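Local structure of scallop myosin (1WDC) at residues 35-41 / 56-60. The protein serves as the regulatory light chain of scallop striated adductor muscle myosin, binding a divalent metal ion and making the motor's ATPase activity dependent on calcium. Sequence-based numbering, arbitrary orientation.
Sequences VSKEDIK and LTAML. With MG (magnesium ion), chain D.
Helix segments 37-41 and 56-60 pack with their axes 10.0 Å apart and their directions 121° from one another, Lys-37 and Leu-56 forming the nearest backbone pair. The Lys-37 chain lies roughly perpendicular to that of Leu-56, with CG 3.7 Å from Leu-56 CB. With CG anti to the backbone N (chi1 -174°) and a bend at chi3, its chain runs over Leu-56 and ends alongside Thr-57. There NZ gives only a weak hydrogen bond to Thr-57 OG1; its salt bridge is with Asp-53, whose carbonyl oxygen also bonds the threonine hydroxyl. Cut back to an alanine, this position would probably leave the CB side of Leu-56 less covered and Asp-53 without this charge partner, and the weak bond to Thr-57 would go as well. Leu-60 sets its CD1 methyl against the backbone at the first turn of helix 37-47, 3.3 Å from Lys-37 N. Deeper in, Ile-40 CG2 touches both Leu-56 CD2 and Met-59 CE, each at 3.6 Å, while its other branch sets CD1 3.7 Å from Met-59 CE and 4.1 Å from Leu-60 CD2. Ile-40 and Leu-56 run antiparallel alongside one another, whereas Ile-40 and Met-59 meet tip to tip. An aromatic side chain of another protein chain also packs on Ile-40. Asp-39, on the same helix, instead binds the magnesium ion through OD2 at 2.3 Å. Asp-28, Asp-30, Asp-32, the carbonyl of Phe-34 and a water complete the site; that water also bonds OG of Ser-36, the N-cap residue. The contact thus joins the exiting helix of a metal-loaded EF-hand to the next helix, 53-60, within a paired EF-hand domain.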
ATOM      1  N   VAL B  35      14.213  30.531 -28.976  1.00 34.37           N
ATOM      2  CA  VAL B  35      12.777  30.446 -29.113  1.00 31.92           C
ATOM      3  C   VAL B  35      12.247  31.718 -28.419  1.00 32.68           C
ATOM      4  O   VAL B  35      12.721  32.073 -27.333  1.00 33.56           O
ATOM      5  CB  VAL B  35      12.245  29.073 -28.486  1.00 29.58           C
ATOM      6  CG1 VAL B  35      10.739  29.071 -28.367  1.00 23.38           C
ATOM      7  CG2 VAL B  35      12.667  27.905 -29.362  1.00 20.11           C
ATOM      8  N   SER B  36      11.488  32.529 -29.169  1.00 33.47           N
ATOM      9  CA  SER B  36      10.862  33.769 -28.636  1.00 33.87           C
ATOM     10  C   SER B  36       9.361  33.593 -28.357  1.00 31.84           C
ATOM     11  O   SER B  36       8.766  32.590 -28.758  1.00 33.12           O
ATOM     12  CB  SER B  36      11.064  34.905 -29.627  1.00 30.12           C
ATOM     13  OG  SER B  36      10.837  34.447 -30.953  1.00 28.86           O
ATOM     14  N   LYS B  37       8.722  34.606 -27.784  1.00 31.49           N
ATOM     15  CA  LYS B  37       7.284  34.514 -27.582  1.00 34.01           C
ATOM     16  C   LYS B  37       6.589  34.442 -28.930  1.00 32.90           C
ATOM     17  O   LYS B  37       5.581  33.765 -29.076  1.00 36.87           O
ATOM     18  CB  LYS B  37       6.731  35.700 -26.770  1.00 36.56           C
ATOM     19  CG  LYS B  37       5.237  35.553 -26.411  1.00 40.78           C
ATOM     20  CD  LYS B  37       4.788  36.457 -25.280  1.00 39.44           C
ATOM     21  CE  LYS B  37       4.721  37.896 -25.720  1.00 45.32           C
ATOM     22  NZ  LYS B  37       4.446  38.839 -24.572  1.00 50.23           N
ATOM     23  N   GLU B  38       7.232  35.005 -29.940  1.00 33.20           N
ATOM     24  CA  GLU B  38       6.662  35.113 -31.262  1.00 29.89           C
ATOM     25  C   GLU B  38       6.674  33.760 -31.949  1.00 27.21           C
ATOM     26  O   GLU B  38       5.801  33.478 -32.739  1.00 29.58           O
ATOM     27  CB  GLU B  38       7.473  36.125 -32.091  1.00 32.63           C
ATOM     28  CG  GLU B  38       7.308  37.586 -31.682  1.00 35.74           C
ATOM     29  CD  GLU B  38       7.957  37.934 -30.341  1.00 40.65           C
ATOM     30  OE1 GLU B  38       9.143  37.570 -30.144  1.00 41.39           O
ATOM     31  OE2 GLU B  38       7.297  38.630 -29.513  1.00 40.28           O
ATOM     32  N   ASP B  39       7.747  32.998 -31.756  1.00 30.84           N
ATOM     33  CA  ASP B  39       7.907  31.659 -32.354  1.00 31.14           C
ATOM     34  C   ASP B  39       6.883  30.655 -31.812  1.00 30.05           C
ATOM     35  O   ASP B  39       6.258  29.909 -32.564  1.00 29.98           O
ATOM     36  CB  ASP B  39       9.274  31.096 -32.018  1.00 32.13           C
ATOM     37  CG  ASP B  39      10.368  31.617 -32.902  1.00 33.79           C
ATOM     38  OD1 ASP B  39      10.167  31.910 -34.105  1.00 34.50           O
ATOM     39  OD2 ASP B  39      11.473  31.637 -32.371  1.00 33.52           O
ATOM     40  N   ILE B  40       6.912  30.499 -30.493  1.00 30.26           N
ATOM     41  CA  ILE B  40       5.888  29.762 -29.763  1.00 27.22           C
ATOM     42  C   ILE B  40       4.462  30.081 -30.243  1.00 25.89           C
ATOM     43  O   ILE B  40       3.678  29.164 -30.437  1.00 31.26           O
ATOM     44  CB  ILE B  40       6.021  30.057 -28.258  1.00 26.35           C
ATOM     45  CG1 ILE B  40       7.341  29.531 -27.739  1.00 25.81           C
ATOM     46  CG2 ILE B  40       4.900  29.405 -27.468  1.00 24.34           C
ATOM     47  CD1 ILE B  40       7.513  29.885 -26.315  1.00 29.78           C
ATOM     48  N   LYS B  41       4.118  31.367 -30.406  1.00 28.47           N
ATOM     49  CA  LYS B  41       2.811  31.797 -30.939  1.00 23.89           C
ATOM     50  C   LYS B  41       2.605  31.386 -32.387  1.00 26.70           C
ATOM     51  O   LYS B  41       1.559  30.840 -32.721  1.00 31.06           O
ATOM     52  CB  LYS B  41       2.643  33.306 -30.844  1.00 24.30           C
ATOM     53  CG  LYS B  41       1.324  33.867 -31.402  1.00 24.85           C
ATOM     54  CD  LYS B  41       1.026  35.255 -30.790  1.00 31.89           C
ATOM     55  CE  LYS B  41      -0.135  35.988 -31.469  1.00 34.47           C
ATOM     56  NZ  LYS B  41      -0.013  35.943 -32.963  1.00 42.19           N
ATOM     57  N   LEU B  56       1.899  32.441 -22.686  1.00 35.23           N
ATOM     58  CA  LEU B  56       3.138  32.476 -23.470  1.00 36.56           C
ATOM     59  C   LEU B  56       4.227  33.225 -22.704  1.00 37.93           C
ATOM     60  O   LEU B  56       5.415  32.895 -22.771  1.00 39.59           O
ATOM     61  CB  LEU B  56       2.913  33.197 -24.809  1.00 39.05           C
ATOM     62  CG  LEU B  56       1.814  32.777 -25.801  1.00 42.11           C
ATOM     63  CD1 LEU B  56       1.727  33.809 -26.914  1.00 40.40           C
ATOM     64  CD2 LEU B  56       2.099  31.393 -26.376  1.00 40.72           C
ATOM     65  N   THR B  57       3.830  34.351 -22.129  1.00 40.47           N
ATOM     66  CA  THR B  57       4.743  35.190 -21.367  1.00 39.97           C
ATOM     67  C   THR B  57       5.375  34.306 -20.345  1.00 37.16           C
ATOM     68  O   THR B  57       6.577  34.117 -20.350  1.00 41.78           O
ATOM     69  CB  THR B  57       3.999  36.323 -20.625  1.00 39.47           C
ATOM     70  OG1 THR B  57       3.649  37.351 -21.561  1.00 40.91           O
ATOM     71  CG2 THR B  57       4.873  36.900 -19.506  1.00 37.62           C
ATOM     72  N   ALA B  58       4.523  33.599 -19.628  1.00 35.23           N
ATOM     73  CA  ALA B  58       4.947  32.863 -18.467  1.00 37.01           C
ATOM     74  C   ALA B  58       5.839  31.623 -18.745  1.00 37.79           C
ATOM     75  O   ALA B  58       6.781  31.370 -17.993  1.00 44.06           O
ATOM     76  CB  ALA B  58       3.729  32.505 -17.636  1.00 36.28           C
ATOM     77  N   MET B  59       5.615  30.889 -19.835  1.00 37.46           N
ATOM     78  CA  MET B  59       6.454  29.720 -20.090  1.00 33.14           C
ATOM     79  C   MET B  59       7.849  30.127 -20.548  1.00 36.67           C
ATOM     80  O   MET B  59       8.805  29.363 -20.403  1.00 36.40           O
ATOM     81  CB  MET B  59       5.788  28.752 -21.092  1.00 34.59           C
ATOM     82  CG  MET B  59       5.491  29.290 -22.472  1.00 27.19           C
ATOM     83  SD  MET B  59       4.289  28.318 -23.443  1.00 27.86           S
ATOM     84  CE  MET B  59       5.389  27.440 -24.450  1.00 20.89           C
ATOM     85  N   LEU B  60       7.975  31.386 -20.967  1.00 36.43           N
ATOM     86  CA  LEU B  60       9.254  31.980 -21.320  1.00 37.07           C
ATOM     87  C   LEU B  60      10.033  32.440 -20.099  1.00 34.72           C
ATOM     88  O   LEU B  60      11.232  32.278 -20.023  1.00 31.54           O
ATOM     89  CB  LEU B  60       9.029  33.165 -22.247  1.00 40.24           C
ATOM     90  CG  LEU B  60       8.980  32.767 -23.712  1.00 42.17           C
ATOM     91  CD1 LEU B  60       8.895  33.992 -24.570  1.00 46.34           C
ATOM     92  CD2 LEU B  60      10.224  31.978 -24.054  1.00 45.75           C
TER
HETATM   93 MG    MG D 502      13.672  31.998 -32.980  1.00 25.62          MG
HETATM   94  O   HOH W   1      13.108  34.101 -31.934  1.00 32.94           O